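PDB 3TOV: glycosyl transferase family 9 from Veillonella parvula, which probably transfers a sugar, perhaps a heptose, from an activated donor to an acceptor, as a GT-B glycosyltransferase of family 9. Local coordinates for residues I23-A35 and L147-H161. Numbering follows the deposited sequence.
Sequences ILTTPFLEVLRKA and LEQLGVTDTSNSGLH
Glu30 leaves helix 26-35 with CG anti to its backbone N (chi1 169°) and runs on extended, which carries its carboxylate to Ser158; Asn157, whose CG stands between its own N and carbonyl carbon (chi1 75°), turns its amide back over Pro27. The setting is the N-terminal Rossmann-like domain of a GT-B fold: 26-35 is the longer of the two helices between strands 10-14 and 40-46, and the chain that leaves helix 139-149 through a Schellman motif at Gly151 runs along it toward the second domain.

Both oxygens of Glu30 are engaged. Glu30 OE1 accepts from the backbone N of Ser158 at 2.8 Å on its syn lone pair, while OE2 accepts from Ser158 OG on the syn side, out of the carboxylate plane. Asn157 OD1 accepts from Gly159 N in an Asx turn and also lies against Pro27 CB; its ND2 bonds to Tyr298 OH, tying this connection to the other half of the molecule.

Apolar contacts form toward both ends of the helix. Leu147 crosses Phe28 at about a right angle and lays CD2 over the ring face, 4.1 Å from its centroid, in a CH-pi contact; the same methyl meets Val31 CG1. Val152 follows with CG2 against Ala35 CB at 3.9 Å. Near the start, Leu160 lies alongside Leu24 and Pro27 and sets its CD2 against both Leu24 CD2 and Pro27 CG; helix 271-277 of the second domain also touches this leucine.

At the partly exposed end, Lys34 bends about its CG-CD bond, bringing NZ to Ser156 O at 2.8 Å and into a salt bridge with Asp154. Asp154 OD1 is gripped from opposite faces of its carboxylate, by Lys34 NZ at 2.6 Å and by Ser156 OG at 2.7 Å.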
ATOM      1  N   ILE A  23       3.398  -2.582   1.861  1.00 44.79           N
ATOM      2  CA  ILE A  23       2.406  -3.487   1.297  1.00 49.21           C
ATOM      3  C   ILE A  23       2.897  -4.057  -0.034  1.00 54.35           C
ATOM      4  O   ILE A  23       2.605  -5.204  -0.384  1.00 52.25           O
ATOM      5  CB  ILE A  23       1.055  -2.789   1.158  1.00 49.34           C
ATOM      6  CG1 ILE A  23       0.596  -2.320   2.551  1.00 50.03           C
ATOM      7  CG2 ILE A  23       0.052  -3.709   0.489  1.00 30.52           C
ATOM      8  CD1 ILE A  23      -0.550  -1.311   2.552  1.00 49.53           C
ATOM      9  N   LEU A  24       3.685  -3.256  -0.747  1.00 57.01           N
ATOM     10  CA  LEU A  24       4.243  -3.643  -2.041  1.00 57.16           C
ATOM     11  C   LEU A  24       5.333  -4.707  -1.945  1.00 59.26           C
ATOM     12  O   LEU A  24       5.725  -5.291  -2.953  1.00 66.11           O
ATOM     13  CB  LEU A  24       4.799  -2.416  -2.762  1.00 51.93           C
ATOM     14  CG  LEU A  24       3.744  -1.413  -3.211  1.00 43.07           C
ATOM     15  CD1 LEU A  24       4.401  -0.146  -3.691  1.00 40.49           C
ATOM     16  CD2 LEU A  24       2.913  -2.043  -4.299  1.00 37.66           C
ATOM     17  N   THR A  25       5.837  -4.945  -0.738  1.00 52.55           N
ATOM     18  CA  THR A  25       6.829  -5.991  -0.528  1.00 49.17           C
ATOM     19  C   THR A  25       6.125  -7.309  -0.261  1.00 51.77           C
ATOM     20  O   THR A  25       6.764  -8.343  -0.060  1.00 56.94           O
ATOM     21  CB  THR A  25       7.736  -5.698   0.676  1.00 46.78           C
ATOM     22  OG1 THR A  25       6.976  -5.780   1.893  1.00 52.32           O
ATOM     23  CG2 THR A  25       8.361  -4.326   0.555  1.00 44.26           C
ATOM     24  N   THR A  26       4.802  -7.269  -0.258  1.00 46.65           N
ATOM     25  CA  THR A  26       4.028  -8.404   0.207  1.00 50.80           C
ATOM     26  C   THR A  26       3.919  -9.578  -0.794  1.00 52.41           C
ATOM     27  O   THR A  26       3.877 -10.746  -0.373  1.00 46.37           O
ATOM     28  CB  THR A  26       2.649  -7.944   0.737  1.00 55.09           C
ATOM     29  OG1 THR A  26       2.281  -8.751   1.862  1.00 67.20           O
ATOM     30  CG2 THR A  26       1.577  -8.017  -0.342  1.00 48.84           C
ATOM     31  N   PRO A  27       3.887  -9.278  -2.112  1.00 58.10           N
ATOM     32  CA  PRO A  27       3.859 -10.314  -3.152  1.00 55.79           C
ATOM     33  C   PRO A  27       5.229 -10.989  -3.299  1.00 50.28           C
ATOM     34  O   PRO A  27       5.328 -12.200  -3.522  1.00 48.57           O
ATOM     35  CB  PRO A  27       3.530  -9.522  -4.426  1.00 53.29           C
ATOM     36  CG  PRO A  27       3.090  -8.183  -3.980  1.00 50.97           C
ATOM     37  CD  PRO A  27       3.830  -7.935  -2.715  1.00 56.12           C
ATOM     38  N   PHE A  28       6.280 -10.186  -3.193  1.00 44.24           N
ATOM     39  CA  PHE A  28       7.631 -10.695  -3.012  1.00 48.31           C
ATOM     40  C   PHE A  28       7.711 -11.737  -1.870  1.00 54.85           C
ATOM     41  O   PHE A  28       8.410 -12.757  -1.965  1.00 55.40           O
ATOM     42  CB  PHE A  28       8.551  -9.504  -2.742  1.00 49.38           C
ATOM     43  CG  PHE A  28       9.848  -9.860  -2.093  1.00 52.56           C
ATOM     44  CD1 PHE A  28      11.012  -9.918  -2.836  1.00 56.10           C
ATOM     45  CD2 PHE A  28       9.910 -10.116  -0.735  1.00 54.37           C
ATOM     46  CE1 PHE A  28      12.215 -10.238  -2.235  1.00 58.37           C
ATOM     47  CE2 PHE A  28      11.110 -10.439  -0.130  1.00 55.24           C
ATOM     48  CZ  PHE A  28      12.265 -10.499  -0.879  1.00 55.40           C
ATOM     49  N   LEU A  29       6.984 -11.478  -0.790  1.00 51.55           N
ATOM     50  CA  LEU A  29       6.998 -12.372   0.357  1.00 51.36           C
ATOM     51  C   LEU A  29       6.280 -13.678   0.106  1.00 50.97           C
ATOM     52  O   LEU A  29       6.509 -14.666   0.816  1.00 52.32           O
ATOM     53  CB  LEU A  29       6.351 -11.695   1.545  1.00 54.75           C
ATOM     54  CG  LEU A  29       7.310 -10.898   2.394  1.00 51.90           C
ATOM     55  CD1 LEU A  29       6.515 -10.229   3.470  1.00 55.45           C
ATOM     56  CD2 LEU A  29       8.325 -11.855   2.960  1.00 53.27           C
ATOM     57  N   GLU A  30       5.368 -13.664  -0.861  1.00 49.28           N
ATOM     58  CA  GLU A  30       4.683 -14.881  -1.260  1.00 55.25           C
ATOM     59  C   GLU A  30       5.634 -15.683  -2.123  1.00 68.19           C
ATOM     60  O   GLU A  30       5.779 -16.894  -1.951  1.00 77.35           O
ATOM     61  CB  GLU A  30       3.426 -14.565  -2.050  1.00 51.74           C
ATOM     62  CG  GLU A  30       2.812 -15.784  -2.716  1.00 65.31           C
ATOM     63  CD  GLU A  30       1.665 -15.433  -3.670  1.00 77.08           C
ATOM     64  OE1 GLU A  30       1.542 -14.245  -4.058  1.00 79.81           O
ATOM     65  OE2 GLU A  30       0.881 -16.347  -4.025  1.00 77.46           O
ATOM     66  N   VAL A  31       6.284 -14.988  -3.051  1.00 64.41           N
ATOM     67  CA  VAL A  31       7.235 -15.609  -3.961  1.00 56.59           C
ATOM     68  C   VAL A  31       8.395 -16.227  -3.185  1.00 59.27           C
ATOM     69  O   VAL A  31       8.859 -17.329  -3.500  1.00 54.01           O
ATOM     70  CB  VAL A  31       7.754 -14.590  -4.986  1.00 43.07           C
ATOM     71  CG1 VAL A  31       8.946 -15.138  -5.735  1.00 38.78           C
ATOM     72  CG2 VAL A  31       6.664 -14.251  -5.944  1.00 49.27           C
ATOM     73  N   LEU A  32       8.851 -15.514  -2.159  1.00 58.14           N
ATOM     74  CA  LEU A  32       9.919 -16.020  -1.326  1.00 50.28           C
ATOM     75  C   LEU A  32       9.485 -17.332  -0.734  1.00 46.23           C
ATOM     76  O   LEU A  32      10.111 -18.352  -0.951  1.00 47.36           O
ATOM     77  CB  LEU A  32      10.216 -15.055  -0.196  1.00 56.26           C
ATOM     78  CG  LEU A  32      11.237 -15.652   0.772  1.00 64.81           C
ATOM     79  CD1 LEU A  32      12.547 -15.915   0.036  1.00 68.83           C
ATOM     80  CD2 LEU A  32      11.467 -14.762   1.985  1.00 61.85           C
ATOM     81  N   ARG A  33       8.394 -17.301   0.012  1.00 55.37           N
ATOM     82  CA  ARG A  33       7.910 -18.492   0.703  1.00 65.39           C
ATOM     83  C   ARG A  33       7.640 -19.677  -0.256  1.00 70.20           C
ATOM     84  O   ARG A  33       7.615 -20.841   0.165  1.00 77.10           O
ATOM     85  CB  ARG A  33       6.680 -18.138   1.556  1.00 59.25           C
ATOM     86  CG  ARG A  33       5.895 -19.327   2.101  1.00 60.74           C
ATOM     87  CD  ARG A  33       6.704 -20.178   3.043  1.00 60.42           C
ATOM     88  NE  ARG A  33       6.869 -19.530   4.332  1.00 67.04           N
ATOM     89  CZ  ARG A  33       7.899 -19.750   5.138  1.00 75.21           C
ATOM     90  NH1 ARG A  33       7.977 -19.112   6.303  1.00 72.84           N
ATOM     91  NH2 ARG A  33       8.854 -20.602   4.771  1.00 76.12           N
ATOM     92  N   LYS A  34       7.459 -19.387  -1.540  1.00 60.60           N
ATOM     93  CA  LYS A  34       7.225 -20.445  -2.517  1.00 63.23           C
ATOM     94  C   LYS A  34       8.513 -21.213  -2.774  1.00 66.49           C
ATOM     95  O   LYS A  34       8.516 -22.447  -2.855  1.00 64.73           O
ATOM     96  CB  LYS A  34       6.721 -19.855  -3.831  1.00 65.75           C
ATOM     97  CG  LYS A  34       5.519 -20.573  -4.407  1.00 68.41           C
ATOM     98  CD  LYS A  34       5.290 -20.194  -5.856  1.00 70.09           C
ATOM     99  CE  LYS A  34       4.697 -18.807  -6.005  1.00 69.48           C
ATOM    100  NZ  LYS A  34       4.328 -18.592  -7.435  1.00 70.14           N
ATOM    101  N   ALA A  35       9.602 -20.456  -2.901  1.00 66.44           N
ATOM    102  CA  ALA A  35      10.936 -20.994  -3.150  1.00 57.66           C
ATOM    103  C   ALA A  35      11.634 -21.397  -1.855  1.00 63.66           C
ATOM    104  O   ALA A  35      12.739 -21.935  -1.884  1.00 71.69           O
ATOM    105  CB  ALA A  35      11.779 -19.977  -3.900  1.00 43.20           C
ATOM    106  N   LEU A 147      14.749 -11.501  -5.967  1.00 54.73           N
ATOM    107  CA  LEU A 147      14.620 -12.950  -5.968  1.00 59.01           C
ATOM    108  C   LEU A 147      15.046 -13.600  -7.295  1.00 62.77           C
ATOM    109  O   LEU A 147      15.680 -14.660  -7.293  1.00 70.20           O
ATOM    110  CB  LEU A 147      13.190 -13.342  -5.601  1.00 56.94           C
ATOM    111  CG  LEU A 147      13.083 -13.764  -4.137  1.00 58.55           C
ATOM    112  CD1 LEU A 147      14.039 -12.942  -3.323  1.00 62.85           C
ATOM    113  CD2 LEU A 147      11.676 -13.640  -3.590  1.00 56.46           C
ATOM    114  N   GLU A 148      14.703 -12.968  -8.417  1.00 49.69           N
ATOM    115  CA  GLU A 148      15.115 -13.455  -9.724  1.00 46.10           C
ATOM    116  C   GLU A 148      16.620 -13.306  -9.921  1.00 52.01           C
ATOM    117  O   GLU A 148      17.270 -14.188 -10.493  1.00 53.16           O
ATOM    118  CB  GLU A 148      14.376 -12.714 -10.829  1.00 50.83           C
ATOM    119  CG  GLU A 148      12.942 -13.164 -11.017  1.00 61.69           C
ATOM    120  CD  GLU A 148      12.118 -12.159 -11.813  1.00 72.30           C
ATOM    121  OE1 GLU A 148      12.657 -11.084 -12.169  1.00 75.91           O
ATOM    122  OE2 GLU A 148      10.928 -12.445 -12.074  1.00 75.12           O
ATOM    123  N   GLN A 149      17.181 -12.193  -9.453  1.00 54.74           N
ATOM    124  CA  GLN A 149      18.634 -12.014  -9.479  1.00 60.12           C
ATOM    125  C   GLN A 149      19.314 -13.112  -8.656  1.00 68.81           C
ATOM    126  O   GLN A 149      20.461 -13.486  -8.923  1.00 71.20           O
ATOM    127  CB  GLN A 149      19.030 -10.618  -8.983  1.00 53.33           C
ATOM    128  CG  GLN A 149      18.459  -9.507  -9.845  1.00 46.36           C
ATOM    129  CD  GLN A 149      19.111  -8.167  -9.607  1.00 51.77           C
ATOM    130  OE1 GLN A 149      20.309  -8.068  -9.352  1.00 48.12           O
ATOM    131  NE2 GLN A 149      18.315  -7.118  -9.688  1.00 61.92           N
ATOM    132  N   LEU A 150      18.591 -13.632  -7.666  1.00 65.33           N
ATOM    133  CA  LEU A 150      19.071 -14.764  -6.884  1.00 65.85           C
ATOM    134  C   LEU A 150      18.750 -16.126  -7.515  1.00 72.92           C
ATOM    135  O   LEU A 150      19.133 -17.173  -6.989  1.00 76.12           O
ATOM    136  CB  LEU A 150      18.520 -14.702  -5.464  1.00 59.98           C
ATOM    137  CG  LEU A 150      19.000 -13.512  -4.646  1.00 54.71           C
ATOM    138  CD1 LEU A 150      18.568 -13.686  -3.220  1.00 50.78           C
ATOM    139  CD2 LEU A 150      20.497 -13.384  -4.729  1.00 42.45           C
ATOM    140  N   GLY A 151      18.046 -16.117  -8.638  1.00 72.93           N
ATOM    141  CA  GLY A 151      17.801 -17.347  -9.367  1.00 73.00           C
ATOM    142  C   GLY A 151      16.394 -17.903  -9.253  1.00 68.07           C
ATOM    143  O   GLY A 151      16.117 -19.014  -9.702  1.00 69.53           O
ATOM    144  N   VAL A 152      15.490 -17.145  -8.657  1.00 60.42           N
ATOM    145  CA  VAL A 152      14.113 -17.596  -8.602  1.00 65.02           C
ATOM    146  C   VAL A 152      13.477 -17.564  -9.998  1.00 72.11           C
ATOM    147  O   VAL A 152      13.901 -16.801 -10.872  1.00 79.48           O
ATOM    148  CB  VAL A 152      13.303 -16.794  -7.573  1.00 63.45           C
ATOM    149  CG1 VAL A 152      11.815 -16.848  -7.890  1.00 69.08           C
ATOM    150  CG2 VAL A 152      13.584 -17.326  -6.185  1.00 55.46           C
ATOM    151  N   THR A 153      12.470 -18.403 -10.205  1.00 66.52           N
ATOM    152  CA  THR A 153      11.916 -18.614 -11.532  1.00 64.03           C
ATOM    153  C   THR A 153      10.403 -18.510 -11.502  1.00 64.12           C
ATOM    154  O   THR A 153       9.795 -17.824 -12.321  1.00 60.81           O
ATOM    155  CB  THR A 153      12.307 -20.008 -12.027  1.00 67.46           C
ATOM    156  OG1 THR A 153      13.733 -20.110 -12.046  1.00 71.82           O
ATOM    157  CG2 THR A 153      11.741 -20.299 -13.416  1.00 67.54           C
ATOM    158  N   ASP A 154       9.804 -19.215 -10.551  1.00 66.20           N
ATOM    159  CA  ASP A 154       8.375 -19.144 -10.314  1.00 65.75           C
ATOM    160  C   ASP A 154       8.036 -17.839  -9.559  1.00 64.28           C
ATOM    161  O   ASP A 154       8.304 -17.703  -8.355  1.00 63.61           O
ATOM    162  CB  ASP A 154       7.954 -20.374  -9.513  1.00 67.30           C
ATOM    163  CG  ASP A 154       6.456 -20.502  -9.379  1.00 74.04           C
ATOM    164  OD1 ASP A 154       5.753 -19.460  -9.368  1.00 72.21           O
ATOM    165  OD2 ASP A 154       5.990 -21.660  -9.279  1.00 80.11           O
ATOM    166  N   THR A 155       7.463 -16.871 -10.265  1.00 55.10           N
ATOM    167  CA  THR A 155       7.231 -15.568  -9.661  1.00 59.26           C
ATOM    168  C   THR A 155       5.741 -15.221  -9.630  1.00 61.43           C
ATOM    169  O   THR A 155       5.337 -14.194  -9.085  1.00 60.09           O
ATOM    170  CB  THR A 155       8.053 -14.451 -10.362  1.00 50.11           C
ATOM    171  OG1 THR A 155       7.640 -14.322 -11.726  1.00 46.24           O
ATOM    172  CG2 THR A 155       9.532 -14.775 -10.327  1.00 50.16           C
ATOM    173  N   SER A 156       4.933 -16.104 -10.198  1.00 59.77           N
ATOM    174  CA  SER A 156       3.495 -15.910 -10.287  1.00 60.47           C
ATOM    175  C   SER A 156       2.851 -15.697  -8.935  1.00 67.55           C
ATOM    176  O   SER A 156       2.439 -16.662  -8.301  1.00 81.24           O
ATOM    177  CB  SER A 156       2.876 -17.157 -10.889  1.00 69.36           C
ATOM    178  OG  SER A 156       3.468 -18.316 -10.317  1.00 77.36           O
ATOM    179  N   ASN A 157       2.730 -14.451  -8.496  1.00 59.17           N
ATOM    180  CA  ASN A 157       2.092 -14.178  -7.216  1.00 54.07           C
ATOM    181  C   ASN A 157       0.643 -13.739  -7.380  1.00 56.51           C
ATOM    182  O   ASN A 157       0.190 -13.517  -8.496  1.00 64.30           O
ATOM    183  CB  ASN A 157       2.861 -13.101  -6.471  1.00 52.95           C
ATOM    184  CG  ASN A 157       2.615 -11.726  -7.037  1.00 52.94           C
ATOM    185  OD1 ASN A 157       1.649 -11.052  -6.668  1.00 50.11           O
ATOM    186  ND2 ASN A 157       3.490 -11.295  -7.939  1.00 54.08           N
ATOM    187  N   SER A 158      -0.067 -13.580  -6.263  1.00 53.57           N
ATOM    188  CA  SER A 158      -1.485 -13.215  -6.278  1.00 47.66           C
ATOM    189  C   SER A 158      -1.796 -11.842  -5.681  1.00 53.23           C
ATOM    190  O   SER A 158      -2.791 -11.662  -4.983  1.00 50.41           O
ATOM    191  CB  SER A 158      -2.295 -14.271  -5.557  1.00 41.79           C
ATOM    192  OG  SER A 158      -1.545 -14.767  -4.477  1.00 42.35           O
ATOM    193  N   GLY A 159      -0.952 -10.868  -5.977  1.00 59.45           N
ATOM    194  CA  GLY A 159      -1.259  -9.496  -5.641  1.00 55.45           C
ATOM    195  C   GLY A 159      -0.903  -9.168  -4.219  1.00 52.42           C
ATOM    196  O   GLY A 159      -0.386 -10.011  -3.487  1.00 52.03           O
ATOM    197  N   LEU A 160      -1.169  -7.920  -3.844  1.00 54.67           N
ATOM    198  CA  LEU A 160      -1.001  -7.459  -2.475  1.00 52.74           C
ATOM    199  C   LEU A 160      -2.015  -8.113  -1.541  1.00 57.31           C
ATOM    200  O   LEU A 160      -3.132  -8.483  -1.937  1.00 56.17           O
ATOM    201  CB  LEU A 160      -1.156  -5.948  -2.405  1.00 45.67           C
ATOM    202  CG  LEU A 160      -0.583  -5.144  -3.565  1.00 37.80           C
ATOM    203  CD1 LEU A 160      -0.996  -3.689  -3.425  1.00 38.30           C
ATOM    204  CD2 LEU A 160       0.914  -5.254  -3.620  1.00 34.93           C
ATOM    205  N   HIS A 161      -1.620  -8.232  -0.286  1.00 63.44           N
ATOM    206  CA  HIS A 161      -2.396  -8.982   0.682  1.00 68.73           C
ATOM    207  C   HIS A 161      -2.165  -8.438   2.089  1.00 60.31           C
ATOM    208  O   HIS A 161      -1.036  -8.143   2.476  1.00 54.54           O
ATOM    209  CB  HIS A 161      -1.991 -10.454   0.617  1.00 74.37           C
ATOM    210  CG  HIS A 161      -2.749 -11.330   1.556  1.00 88.00           C
ATOM    211  ND1 HIS A 161      -2.146 -12.326   2.293  1.00 93.65           N
ATOM    212  CD2 HIS A 161      -4.064 -11.367   1.876  1.00 98.82           C
ATOM    213  CE1 HIS A 161      -3.056 -12.938   3.030  1.00100.12           C
ATOM    214  NE2 HIS A 161      -4.228 -12.375   2.796  1.00104.11           N
TER